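Local coordinates for Bm4233, isoform b (Brugia malayi, PDB 6ANY), which is a secreted venom allergen-like protein of the CAP superfamily that probably binds and transports sterols and is a vaccine candidate for lymphatic filariasis, at residues F135-W140 with S167-M172. Numbering follows the deposited sequence.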
loop_
_atom_site.group_PDB
_atom_site.type_symbol
_atom_site.label_atom_id
_atom_site.label_comp_id
_atom_site.label_asym_id
_atom_site.label_seq_id
_atom_site.Cartn_x
_atom_site.Cartn_y
_atom_site.Cartn_z
ATOM N N PHE A 135 -4.230 -0.460 5.710
ATOM C CA PHE A 135 -2.980 -0.959 6.186
ATOM C C PHE A 135 -2.758 -2.415 5.689
ATOM O O PHE A 135 -1.704 -2.735 5.215
ATOM C CB PHE A 135 -2.943 -0.932 7.718
ATOM C CG PHE A 135 -1.981 -1.920 8.296
ATOM C CD1 PHE A 135 -0.636 -1.746 8.156
ATOM C CD2 PHE A 135 -2.441 -3.027 8.984
ATOM C CE1 PHE A 135 0.274 -2.664 8.693
ATOM C CE2 PHE A 135 -1.571 -3.975 9.467
ATOM C CZ PHE A 135 -0.218 -3.810 9.303
ATOM N N THR A 136 -3.768 -3.275 5.781
ATOM C CA THR A 136 -3.598 -4.680 5.444
ATOM C C THR A 136 -3.269 -4.861 3.971
ATOM O O THR A 136 -2.370 -5.635 3.650
ATOM C CB THR A 136 -4.751 -5.538 5.923
ATOM O OG1 THR A 136 -6.000 -5.052 5.431
ATOM C CG2 THR A 136 -4.773 -5.658 7.493
ATOM N N GLN A 137 -3.849 -4.024 3.103
ATOM C CA GLN A 137 -3.525 -4.044 1.686
ATOM C C GLN A 137 -2.086 -3.604 1.476
ATOM O O GLN A 137 -1.387 -4.181 0.664
ATOM C CB GLN A 137 -4.505 -3.186 0.919
ATOM C CG GLN A 137 -4.253 -3.027 -0.545
ATOM C CD GLN A 137 -4.318 -4.335 -1.289
ATOM O OE1 GLN A 137 -5.395 -4.722 -1.802
ATOM N NE2 GLN A 137 -3.172 -4.996 -1.418
ATOM N N MET A 138 -1.638 -2.561 2.189
ATOM C CA MET A 138 -0.253 -2.100 2.038
ATOM C C MET A 138 0.693 -3.172 2.552
ATOM O O MET A 138 1.835 -3.240 2.127
ATOM C CB MET A 138 0.047 -0.802 2.854
ATOM C CG MET A 138 -0.617 0.459 2.370
ATOM S SD MET A 138 -0.171 1.890 3.303
ATOM C CE MET A 138 1.577 2.151 2.891
ATOM N N ALA A 139 0.247 -3.936 3.556
ATOM C CA ALA A 139 1.069 -5.003 4.129
ATOM C C ALA A 139 0.913 -6.402 3.513
ATOM O O ALA A 139 1.504 -7.325 4.006
ATOM C CB ALA A 139 0.820 -5.055 5.599
ATOM N N TRP A 140 0.112 -6.560 2.466
ATOM C CA TRP A 140 -0.334 -7.877 2.025
ATOM C C TRP A 140 0.830 -8.556 1.311
ATOM O O TRP A 140 1.310 -8.086 0.299
ATOM C CB TRP A 140 -1.517 -7.734 1.105
ATOM C CG TRP A 140 -2.259 -8.952 0.880
ATOM C CD1 TRP A 140 -2.214 -9.741 -0.213
ATOM C CD2 TRP A 140 -3.254 -9.490 1.750
ATOM N NE1 TRP A 140 -3.115 -10.796 -0.068
ATOM C CE2 TRP A 140 -3.757 -10.662 1.142
ATOM C CE3 TRP A 140 -3.717 -9.130 3.019
ATOM C CZ2 TRP A 140 -4.697 -11.509 1.783
ATOM C CZ3 TRP A 140 -4.688 -9.907 3.627
ATOM C CH2 TRP A 140 -5.177 -11.103 3.000
ATOM N N SER A 167 -2.142 -4.987 -6.919
ATOM C CA SER A 167 -2.403 -6.274 -7.558
ATOM C C SER A 167 -1.294 -7.277 -7.261
ATOM O O SER A 167 -0.111 -6.949 -7.352
ATOM C CB SER A 167 -2.563 -6.098 -9.071
ATOM O OG SER A 167 -2.734 -7.349 -9.714
ATOM N N PRO A 168 -1.677 -8.501 -6.904
ATOM C CA PRO A 168 -3.084 -8.880 -6.797
ATOM C C PRO A 168 -3.715 -8.254 -5.565
ATOM O O PRO A 168 -3.015 -7.836 -4.642
ATOM C CB PRO A 168 -3.022 -10.401 -6.642
ATOM C CG PRO A 168 -1.703 -10.652 -5.999
ATOM C CD PRO A 168 -0.774 -9.611 -6.555
ATOM N N ALA A 169 -5.037 -8.196 -5.566
ATOM C CA ALA A 169 -5.783 -7.612 -4.490
ATOM C C ALA A 169 -5.586 -8.369 -3.216
ATOM O O ALA A 169 -5.519 -9.532 -3.222
ATOM C CB ALA A 169 -7.238 -7.479 -4.830
ATOM N N GLY A 170 -5.409 -7.627 -2.149
ATOM C CA GLY A 170 -5.201 -8.125 -0.827
ATOM C C GLY A 170 -6.552 -8.292 -0.120
ATOM O O GLY A 170 -7.611 -8.201 -0.729
ATOM N N ASN A 171 -6.497 -8.544 1.173
ATOM C CA ASN A 171 -7.664 -8.577 2.059
ATOM C C ASN A 171 -8.717 -9.686 1.795
ATOM O O ASN A 171 -9.907 -9.516 2.050
ATOM C CB ASN A 171 -8.345 -7.190 2.122
ATOM C CG ASN A 171 -7.398 -6.092 2.542
ATOM O OD1 ASN A 171 -6.333 -6.343 3.184
ATOM N ND2 ASN A 171 -7.756 -4.857 2.162
ATOM N N MET A 172 -8.270 -10.831 1.338
ATOM C CA MET A 172 -9.132 -11.983 1.221
ATOM C C MET A 172 -9.344 -12.518 2.663
ATOM O O MET A 172 -8.347 -12.764 3.406
ATOM C CB MET A 172 -8.508 -13.052 0.320
ATOM C CG MET A 172 -8.960 -13.057 -1.152
ATOM S SD MET A 172 -10.646 -13.713 -1.464
ATOM C CE MET A 172 -10.987 -14.856 -0.098
#
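Gly170 sets its CA over the face of the Trp140 indole, 3.3 Å from the centroid of the five-membered ring and almost exactly on the ring normal, a CH-pi contact. Glycine suits this place because a beta carbon here would run into both the indole and the amide of Gln137. The peptide continues over the same face: Asn171 N sits 3.1 Å above the ring plane, over the six-membered half. The indole, with CG anti to the backbone N, is broad enough to carry two successive residues on one face, and its CZ2 approaches Met172 CB at 4.4 Å.

Two hydrogen bonds accompany the stacking. Gln137 OE1 accepts from Gly170 N at 2.9 Å, with a fairly straight N-H...O angle of 159°; a bend at chi2 (62°) turns the amide toward the loop. The other end of that amide, NE2, bonds Thr143 OG1, which also bonds Pro168 O, so glutamine uses both its acceptor and its donor. Thr136 suits its place by offering a short hydroxyl on the loop-facing side: OG1 donates to Asn171 OD1 at 2.6 Å, coming from above the carbonyl plane, while Asn171 ND2 bonds Leu133 O. Asparagine can thus serve a side-chain donor and a backbone acceptor. Its amide stands nearly perpendicular to the indole, at 87°.

In this CAP domain the contact joins the last turn of helix 133-138, and Trp140 just after it, to the loop that follows strand 159-167 and begins with a cis peptide before Pro168. Behind the helix, Met138 packs on helices 10-28 and 99-108.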